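Local coordinates for protein PP1b (Porcine reproductive and respiratory syndrome virus, PDB 6JDR) that probably unwinds RNA and DNA duplexes with 5' to 3' polarity, powered by ATP hydrolysis, as the helicase part of the viral replicase polyprotein, at residues Y16-V26 against H32-W40; P172-M180 against F189-F199. The protein carries 1 engineered substitution. All blocks are in the same frame, centred on the assembly; numbering follows the deposited sequence.

Interaction 1 (Y16-V26 against H32-W40); sequences YATACGLDVCV and HQHCPVIIW. With ZN (zinc ion), chain B; ZN (zinc ion), chain C.
A Cys2His2 zinc site in the N-terminal zinc-binding domain joins Cys20, in the turn of a short beta hairpin, to His32, His34 and Cys35. The zinc ion is held by Cys20 SG and Cys35 SG, each at 2.3 Å, by His32 through NE2 and by His34 through ND1. Chi1 of 72° sets Cys20 SG between its own backbone N and carbonyl carbon, facing the metal. Thr18 CG2 lies over the centre of the His32 ring, 3.3 Å from the centroid and only 8° off the normal, and probably helps fix the ring's rotation, while Thr18 OG1 takes the N-H of Leu22 across the turn. Next to the site, Ala19 N donates to Pro36 O at 3.0 Å. Two waters then bridge the two segments, water 2 giving to Ala17 O and accepting from Ile38 N, water 1 linking Ala17 N to Ile38 O. Midway along, Val24 CG2 meets Val37 CG1 tip to tip at 4.1 Å. At the far end the Trp40 ring turns its edge to the face of Tyr16 in an offset T-shaped pair, planes at 66°. His32 ND1 and His34 NE2 are hydrogen-bonded to the Tyr9 hydroxyl and the Val71 carbonyl O, respectively. Cys25, just past strand 23-24, serves a second zinc with Cys7, Cys10 and His28; strand 93-97 touches Ala17 and Ile38, and helix 63-67 packs on Leu22 and His32.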
# COMPACT_ATOMS: atom_id res chain seq x y z
N TYR A 16 -28.29 7.48 -21.09
CA TYR A 16 -28.97 6.32 -20.50
C TYR A 16 -28.19 5.75 -19.32
O TYR A 16 -27.08 6.19 -19.03
CB TYR A 16 -29.20 5.26 -21.58
CG TYR A 16 -29.99 5.82 -22.74
CD1 TYR A 16 -31.37 5.86 -22.70
CD2 TYR A 16 -29.34 6.36 -23.85
CE1 TYR A 16 -32.10 6.40 -23.74
CE2 TYR A 16 -30.06 6.90 -24.90
CZ TYR A 16 -31.44 6.92 -24.84
OH TYR A 16 -32.18 7.45 -25.87
N ALA A 17 -28.80 4.79 -18.64
CA ALA A 17 -28.17 4.15 -17.49
C ALA A 17 -28.65 2.71 -17.31
O ALA A 17 -29.75 2.36 -17.73
CB ALA A 17 -28.47 4.95 -16.23
N THR A 18 -27.81 1.89 -16.69
CA THR A 18 -28.18 0.52 -16.35
C THR A 18 -29.06 0.54 -15.11
O THR A 18 -29.02 1.50 -14.34
CB THR A 18 -26.96 -0.39 -16.08
OG1 THR A 18 -26.30 0.01 -14.87
CG2 THR A 18 -25.98 -0.33 -17.25
N ALA A 19 -29.84 -0.51 -14.92
CA ALA A 19 -30.67 -0.64 -13.73
C ALA A 19 -29.83 -0.70 -12.45
O ALA A 19 -30.31 -0.37 -11.38
CB ALA A 19 -31.55 -1.88 -13.84
N CYS A 20 -28.57 -1.14 -12.58
CA CYS A 20 -27.66 -1.21 -11.44
C CYS A 20 -26.86 0.08 -11.20
O CYS A 20 -25.90 0.09 -10.43
CB CYS A 20 -26.71 -2.40 -11.61
SG CYS A 20 -25.47 -2.18 -12.89
N GLY A 21 -27.25 1.17 -11.86
CA GLY A 21 -26.73 2.51 -11.54
C GLY A 21 -25.55 3.01 -12.36
O GLY A 21 -24.96 4.04 -12.03
N LEU A 22 -25.21 2.30 -13.44
CA LEU A 22 -24.09 2.70 -14.30
C LEU A 22 -24.58 3.58 -15.45
O LEU A 22 -25.43 3.15 -16.23
CB LEU A 22 -23.39 1.45 -14.86
CG LEU A 22 -22.04 1.68 -15.54
CD1 LEU A 22 -20.95 2.03 -14.53
CD2 LEU A 22 -21.64 0.45 -16.34
N ASP A 23 -24.04 4.80 -15.54
CA ASP A 23 -24.30 5.68 -16.69
C ASP A 23 -23.62 5.11 -17.93
O ASP A 23 -22.45 4.73 -17.89
CB ASP A 23 -23.74 7.08 -16.44
CG ASP A 23 -24.50 7.84 -15.39
OD1 ASP A 23 -25.75 7.75 -15.37
OD2 ASP A 23 -23.86 8.54 -14.58
N VAL A 24 -24.36 5.07 -19.04
CA VAL A 24 -23.83 4.52 -20.29
C VAL A 24 -24.17 5.39 -21.50
O VAL A 24 -25.22 6.03 -21.56
CB VAL A 24 -24.32 3.08 -20.54
CG1 VAL A 24 -23.67 2.11 -19.57
CG2 VAL A 24 -25.84 2.98 -20.45
N CYS A 25 -23.25 5.39 -22.46
CA CYS A 25 -23.44 6.07 -23.73
C CYS A 25 -24.24 5.16 -24.65
O CYS A 25 -24.49 3.99 -24.33
CB CYS A 25 -22.09 6.39 -24.36
SG CYS A 25 -21.12 4.94 -24.80
N VAL A 26 -24.62 5.69 -25.80
CA VAL A 26 -25.46 4.99 -26.77
C VAL A 26 -24.85 3.64 -27.16
O VAL A 26 -25.56 2.63 -27.24
CB VAL A 26 -25.70 5.86 -28.03
CG1 VAL A 26 -26.35 5.06 -29.16
CG2 VAL A 26 -26.57 7.07 -27.67
N HIS A 32 -24.10 -4.63 -21.90
CA HIS A 32 -24.23 -4.76 -20.45
C HIS A 32 -25.24 -5.85 -20.13
O HIS A 32 -26.43 -5.58 -19.97
CB HIS A 32 -24.65 -3.42 -19.84
CG HIS A 32 -24.63 -3.40 -18.35
ND1 HIS A 32 -23.52 -3.01 -17.62
CD2 HIS A 32 -25.59 -3.70 -17.44
CE1 HIS A 32 -23.80 -3.08 -16.34
NE2 HIS A 32 -25.05 -3.48 -16.20
N GLN A 33 -24.77 -7.08 -20.05
CA GLN A 33 -25.64 -8.24 -19.88
C GLN A 33 -26.05 -8.46 -18.43
O GLN A 33 -26.92 -9.28 -18.15
CB GLN A 33 -24.96 -9.49 -20.45
CG GLN A 33 -24.60 -9.36 -21.92
CD GLN A 33 -24.08 -10.65 -22.53
OE1 GLN A 33 -23.38 -11.42 -21.88
NE2 GLN A 33 -24.43 -10.89 -23.78
N HIS A 34 -25.42 -7.73 -17.52
CA HIS A 34 -25.69 -7.84 -16.08
C HIS A 34 -27.15 -7.55 -15.70
O HIS A 34 -27.73 -8.24 -14.86
CB HIS A 34 -24.76 -6.88 -15.33
CG HIS A 34 -25.00 -6.82 -13.85
ND1 HIS A 34 -25.49 -5.70 -13.22
CD2 HIS A 34 -24.80 -7.74 -12.88
CE1 HIS A 34 -25.60 -5.93 -11.93
NE2 HIS A 34 -25.19 -7.17 -11.70
N CYS A 35 -27.73 -6.53 -16.32
CA CYS A 35 -29.09 -6.10 -15.97
C CYS A 35 -29.68 -5.24 -17.09
O CYS A 35 -28.95 -4.83 -17.99
CB CYS A 35 -29.08 -5.34 -14.64
SG CYS A 35 -28.21 -3.76 -14.69
N PRO A 36 -31.00 -4.98 -17.04
CA PRO A 36 -31.63 -4.22 -18.11
C PRO A 36 -31.09 -2.80 -18.31
O PRO A 36 -30.71 -2.13 -17.35
CB PRO A 36 -33.10 -4.15 -17.67
CG PRO A 36 -33.29 -5.34 -16.81
CD PRO A 36 -31.99 -5.50 -16.08
N VAL A 37 -31.05 -2.38 -19.57
CA VAL A 37 -30.75 -1.00 -19.93
C VAL A 37 -31.91 -0.46 -20.76
O VAL A 37 -32.06 -0.82 -21.93
CB VAL A 37 -29.44 -0.90 -20.73
CG1 VAL A 37 -29.10 0.56 -21.01
CG2 VAL A 37 -28.31 -1.59 -19.98
N ILE A 38 -32.74 0.38 -20.16
CA ILE A 38 -33.89 0.94 -20.85
C ILE A 38 -33.40 1.94 -21.90
O ILE A 38 -32.74 2.92 -21.57
CB ILE A 38 -34.87 1.66 -19.90
CG1 ILE A 38 -35.31 0.74 -18.74
CG2 ILE A 38 -36.09 2.18 -20.66
CD1 ILE A 38 -35.82 -0.62 -19.18
N ILE A 39 -33.71 1.66 -23.17
CA ILE A 39 -33.28 2.53 -24.26
C ILE A 39 -34.45 3.34 -24.84
O ILE A 39 -35.58 3.25 -24.37
CB ILE A 39 -32.53 1.73 -25.36
CG1 ILE A 39 -33.41 0.63 -25.97
CG2 ILE A 39 -31.26 1.13 -24.79
CD1 ILE A 39 -32.87 0.10 -27.27
N TRP A 40 -34.12 4.15 -25.85
CA TRP A 40 -35.05 5.08 -26.51
C TRP A 40 -36.46 4.57 -26.81
O TRP A 40 -37.42 5.33 -26.70
CB TRP A 40 -34.41 5.67 -27.79
CG TRP A 40 -33.72 4.68 -28.68
CD1 TRP A 40 -34.26 4.03 -29.76
CD2 TRP A 40 -32.36 4.23 -28.59
NE1 TRP A 40 -33.32 3.21 -30.33
CE2 TRP A 40 -32.15 3.31 -29.63
CE3 TRP A 40 -31.30 4.51 -27.71
CZ2 TRP A 40 -30.92 2.67 -29.83
CZ3 TRP A 40 -30.09 3.86 -27.91
CH2 TRP A 40 -29.91 2.96 -28.96
ZN ZN B . -25.98 -3.89 -14.31
ZN ZN C . -19.49 4.34 -23.28
O HOH W 1 -31.71 4.17 -19.39
O HOH W 2 -32.13 1.09 -17.10

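Interaction 2 (P172-M180 against F189-F199)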
# COMPACT_ATOMS: atom_id res chain seq x y z
N PRO A 172 -11.18 -6.07 4.26
CA PRO A 172 -12.33 -6.83 3.76
C PRO A 172 -13.35 -7.34 4.79
O PRO A 172 -14.55 -7.30 4.51
CB PRO A 172 -11.69 -8.02 3.04
CG PRO A 172 -10.35 -8.16 3.66
CD PRO A 172 -9.91 -6.76 3.96
N THR A 173 -12.90 -7.84 5.94
CA THR A 173 -13.81 -8.47 6.90
C THR A 173 -13.74 -7.84 8.28
O THR A 173 -12.83 -7.06 8.57
CB THR A 173 -13.55 -9.98 7.05
OG1 THR A 173 -12.34 -10.19 7.79
CG2 THR A 173 -13.44 -10.64 5.67
N HIS A 174 -14.70 -8.20 9.12
CA HIS A 174 -14.72 -7.76 10.52
C HIS A 174 -13.45 -8.19 11.24
O HIS A 174 -12.88 -7.42 12.02
CB HIS A 174 -15.93 -8.35 11.25
CG HIS A 174 -17.24 -7.76 10.81
ND1 HIS A 174 -18.42 -8.00 11.48
CD2 HIS A 174 -17.55 -6.92 9.79
CE1 HIS A 174 -19.40 -7.36 10.87
NE2 HIS A 174 -18.90 -6.70 9.85
N GLN A 175 -13.00 -9.41 10.97
CA GLN A 175 -11.85 -9.97 11.64
C GLN A 175 -10.56 -9.28 11.22
O GLN A 175 -9.74 -8.94 12.07
CB GLN A 175 -11.74 -11.47 11.36
CG GLN A 175 -10.68 -12.18 12.19
CD GLN A 175 -10.88 -12.00 13.68
OE1 GLN A 175 -11.98 -12.19 14.20
NE2 GLN A 175 -9.81 -11.62 14.38
N THR A 176 -10.39 -9.06 9.92
CA THR A 176 -9.21 -8.37 9.41
C THR A 176 -9.20 -6.93 9.92
O THR A 176 -8.16 -6.41 10.30
CB THR A 176 -9.11 -8.40 7.87
OG1 THR A 176 -10.29 -7.83 7.28
CG2 THR A 176 -8.95 -9.84 7.37
N MET A 177 -10.38 -6.31 9.96
CA MET A 177 -10.53 -5.00 10.60
C MET A 177 -10.06 -5.02 12.06
O MET A 177 -9.37 -4.09 12.49
CB MET A 177 -12.00 -4.54 10.54
CG MET A 177 -12.24 -3.16 11.13
SD MET A 177 -13.96 -2.65 10.97
CE MET A 177 -13.91 -1.05 11.77
N LEU A 178 -10.43 -6.06 12.80
CA LEU A 178 -10.03 -6.20 14.20
C LEU A 178 -8.53 -6.44 14.33
O LEU A 178 -7.87 -5.86 15.20
CB LEU A 178 -10.81 -7.33 14.88
CG LEU A 178 -10.57 -7.56 16.39
CD1 LEU A 178 -10.83 -6.29 17.19
CD2 LEU A 178 -11.45 -8.70 16.89
N ASP A 179 -7.99 -7.31 13.47
CA ASP A 179 -6.56 -7.57 13.44
C ASP A 179 -5.78 -6.28 13.21
O ASP A 179 -4.80 -6.00 13.90
CB ASP A 179 -6.22 -8.58 12.34
CG ASP A 179 -6.77 -9.97 12.62
OD1 ASP A 179 -7.16 -10.26 13.77
OD2 ASP A 179 -6.81 -10.78 11.67
N MET A 180 -6.23 -5.49 12.23
CA MET A 180 -5.57 -4.23 11.88
C MET A 180 -5.63 -3.23 13.03
O MET A 180 -4.63 -2.58 13.34
CB MET A 180 -6.21 -3.63 10.63
CG MET A 180 -5.48 -2.43 10.04
SD MET A 180 -3.96 -2.86 9.15
CE MET A 180 -2.72 -2.64 10.42
N PHE A 189 -12.23 4.47 14.02
CA PHE A 189 -13.13 3.55 13.34
C PHE A 189 -14.54 3.62 13.91
O PHE A 189 -14.77 4.17 14.98
CB PHE A 189 -12.62 2.10 13.42
CG PHE A 189 -12.36 1.62 14.82
CD1 PHE A 189 -13.38 1.09 15.60
CD2 PHE A 189 -11.08 1.68 15.35
CE1 PHE A 189 -13.13 0.64 16.88
CE2 PHE A 189 -10.82 1.23 16.64
CZ PHE A 189 -11.85 0.71 17.41
N ASN A 190 -15.49 3.06 13.16
CA ASN A 190 -16.84 2.83 13.63
C ASN A 190 -17.07 1.33 13.67
O ASN A 190 -16.93 0.66 12.65
CB ASN A 190 -17.86 3.48 12.69
CG ASN A 190 -17.72 4.99 12.63
OD1 ASN A 190 -17.64 5.67 13.66
ND2 ASN A 190 -17.69 5.54 11.42
N VAL A 191 -17.40 0.81 14.85
CA VAL A 191 -17.68 -0.62 15.00
C VAL A 191 -18.90 -0.96 14.15
O VAL A 191 -19.94 -0.30 14.27
CB VAL A 191 -17.93 -1.00 16.47
CG1 VAL A 191 -18.44 -2.43 16.59
CG2 VAL A 191 -16.64 -0.84 17.28
N PRO A 192 -18.78 -1.96 13.26
CA PRO A 192 -19.92 -2.31 12.40
C PRO A 192 -21.03 -3.05 13.16
O PRO A 192 -20.75 -3.90 14.00
CB PRO A 192 -19.29 -3.21 11.33
CG PRO A 192 -18.08 -3.79 11.98
CD PRO A 192 -17.58 -2.77 12.96
N ALA A 193 -22.27 -2.71 12.84
CA ALA A 193 -23.44 -3.31 13.47
C ALA A 193 -23.56 -4.77 13.09
O ALA A 193 -23.27 -5.15 11.95
CB ALA A 193 -24.70 -2.57 13.05
N GLY A 194 -24.00 -5.59 14.04
CA GLY A 194 -24.21 -7.02 13.79
C GLY A 194 -22.97 -7.88 13.97
O GLY A 194 -23.04 -9.10 13.81
N THR A 195 -21.84 -7.26 14.30
CA THR A 195 -20.60 -8.01 14.44
C THR A 195 -20.63 -8.92 15.66
O THR A 195 -21.31 -8.64 16.65
CB THR A 195 -19.36 -7.10 14.53
OG1 THR A 195 -18.18 -7.90 14.56
CG2 THR A 195 -19.40 -6.21 15.78
N THR A 196 -19.88 -10.01 15.59
CA THR A 196 -19.81 -11.00 16.66
C THR A 196 -18.41 -11.02 17.29
O THR A 196 -18.01 -12.01 17.90
CB THR A 196 -20.16 -12.39 16.11
OG1 THR A 196 -19.26 -12.74 15.06
CG2 THR A 196 -21.57 -12.39 15.56
N LEU A 197 -17.68 -9.91 17.15
CA LEU A 197 -16.34 -9.78 17.71
C LEU A 197 -16.36 -8.76 18.84
O LEU A 197 -17.29 -7.97 18.96
CB LEU A 197 -15.35 -9.32 16.64
CG LEU A 197 -15.37 -10.05 15.30
CD1 LEU A 197 -14.29 -9.49 14.39
CD2 LEU A 197 -15.18 -11.55 15.49
N GLN A 198 -15.32 -8.78 19.67
CA GLN A 198 -15.16 -7.81 20.75
C GLN A 198 -14.22 -6.71 20.29
O GLN A 198 -13.00 -6.86 20.33
CB GLN A 198 -14.62 -8.49 22.01
CG GLN A 198 -15.42 -9.70 22.49
CD GLN A 198 -16.85 -9.36 22.85
OE1 GLN A 198 -17.16 -8.23 23.22
NE2 GLN A 198 -17.74 -10.35 22.75
N PHE A 199 -14.80 -5.60 19.84
CA PHE A 199 -14.01 -4.46 19.37
C PHE A 199 -13.61 -3.59 20.55
O PHE A 199 -14.42 -3.35 21.44
CB PHE A 199 -14.81 -3.61 18.38
CG PHE A 199 -14.74 -4.11 16.95
CD1 PHE A 199 -15.60 -5.10 16.51
CD2 PHE A 199 -13.85 -3.54 16.05
CE1 PHE A 199 -15.55 -5.55 15.20
CE2 PHE A 199 -13.79 -3.98 14.74
CZ PHE A 199 -14.65 -4.98 14.31
O HOH W 3 -18.74 -10.45 12.76
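His174 ND1 is gripped by two groups, a water at 2.8 Å and the hydroxyl of Thr195, whose OG1 donates to it from 3.1 Å. Here the N-terminal part of helix 174-184, in the parallel-sheet P-loop NTPase fold of the superfamily 1 helicase core, meets the loop that leads on to strand 208-211. The Thr195 hydroxyl stands 39° out of the imidazole plane, so this bond is poorly directed; the same water accepts the N-H of Thr196 and ties the ring to the loop a second time. Pro192, which opens a type II turn ending at Thr195, lays CG over one face of the imidazole, 3.8 Å from the centroid and offset toward the rim. Thr195 OG1 approaches ND1 from that same side of the ring.

Further along, the helix contributes apolar side chains. Met177 is fully extended, all three torsions near 180°, which carries its methyl CE out to Phe189 CB and Asn190 O, while SD lies 4.0 Å from Phe199 CE2 in an oblique Met-aromatic contact. Leu178 CD1 comes to 4.2 Å from Phe199 CD2. The Leu178 and Leu197 side chains cross at a slant, with CD2 of the first 3.9 Å from CD1 of the second. Met177 also packs on Val209 of strand 208-211, Ile181 of the same helix lies against Phe189 and Phe199, and Asn190 reaches Trp208.

The helix start is closed by a capping box: Thr176 N donates to Thr173 OG1, and Thr173 N to Thr176 OG1. Gln175 bends at chi2 (57°) and gives its NE2 to Asp179 OD1, leaving OE1 turned to Leu197, 3.5 Å from the methyl CD2.

How the interactions relate
Interaction 1 closes in the chain before interaction 2 opens, and the two lie in different parts of the protein: residues 16-40 in the N-terminal zinc-binding domain, residues 172-199 in the helicase core. Their centres are about 35 Å apart and their nearest atoms about 19 Å, so they do not touch and share no sheet. Interaction 1 belongs to a small hairpin and loop joined by a shared zinc ion, among other contacts. Interaction 2, by contrast, has no metal within it and packs a helix and loop that connect strand 168-171 to strand 208-211, an edge strand of the seven-stranded parallel sheet. Each is thus local architecture of its own domain.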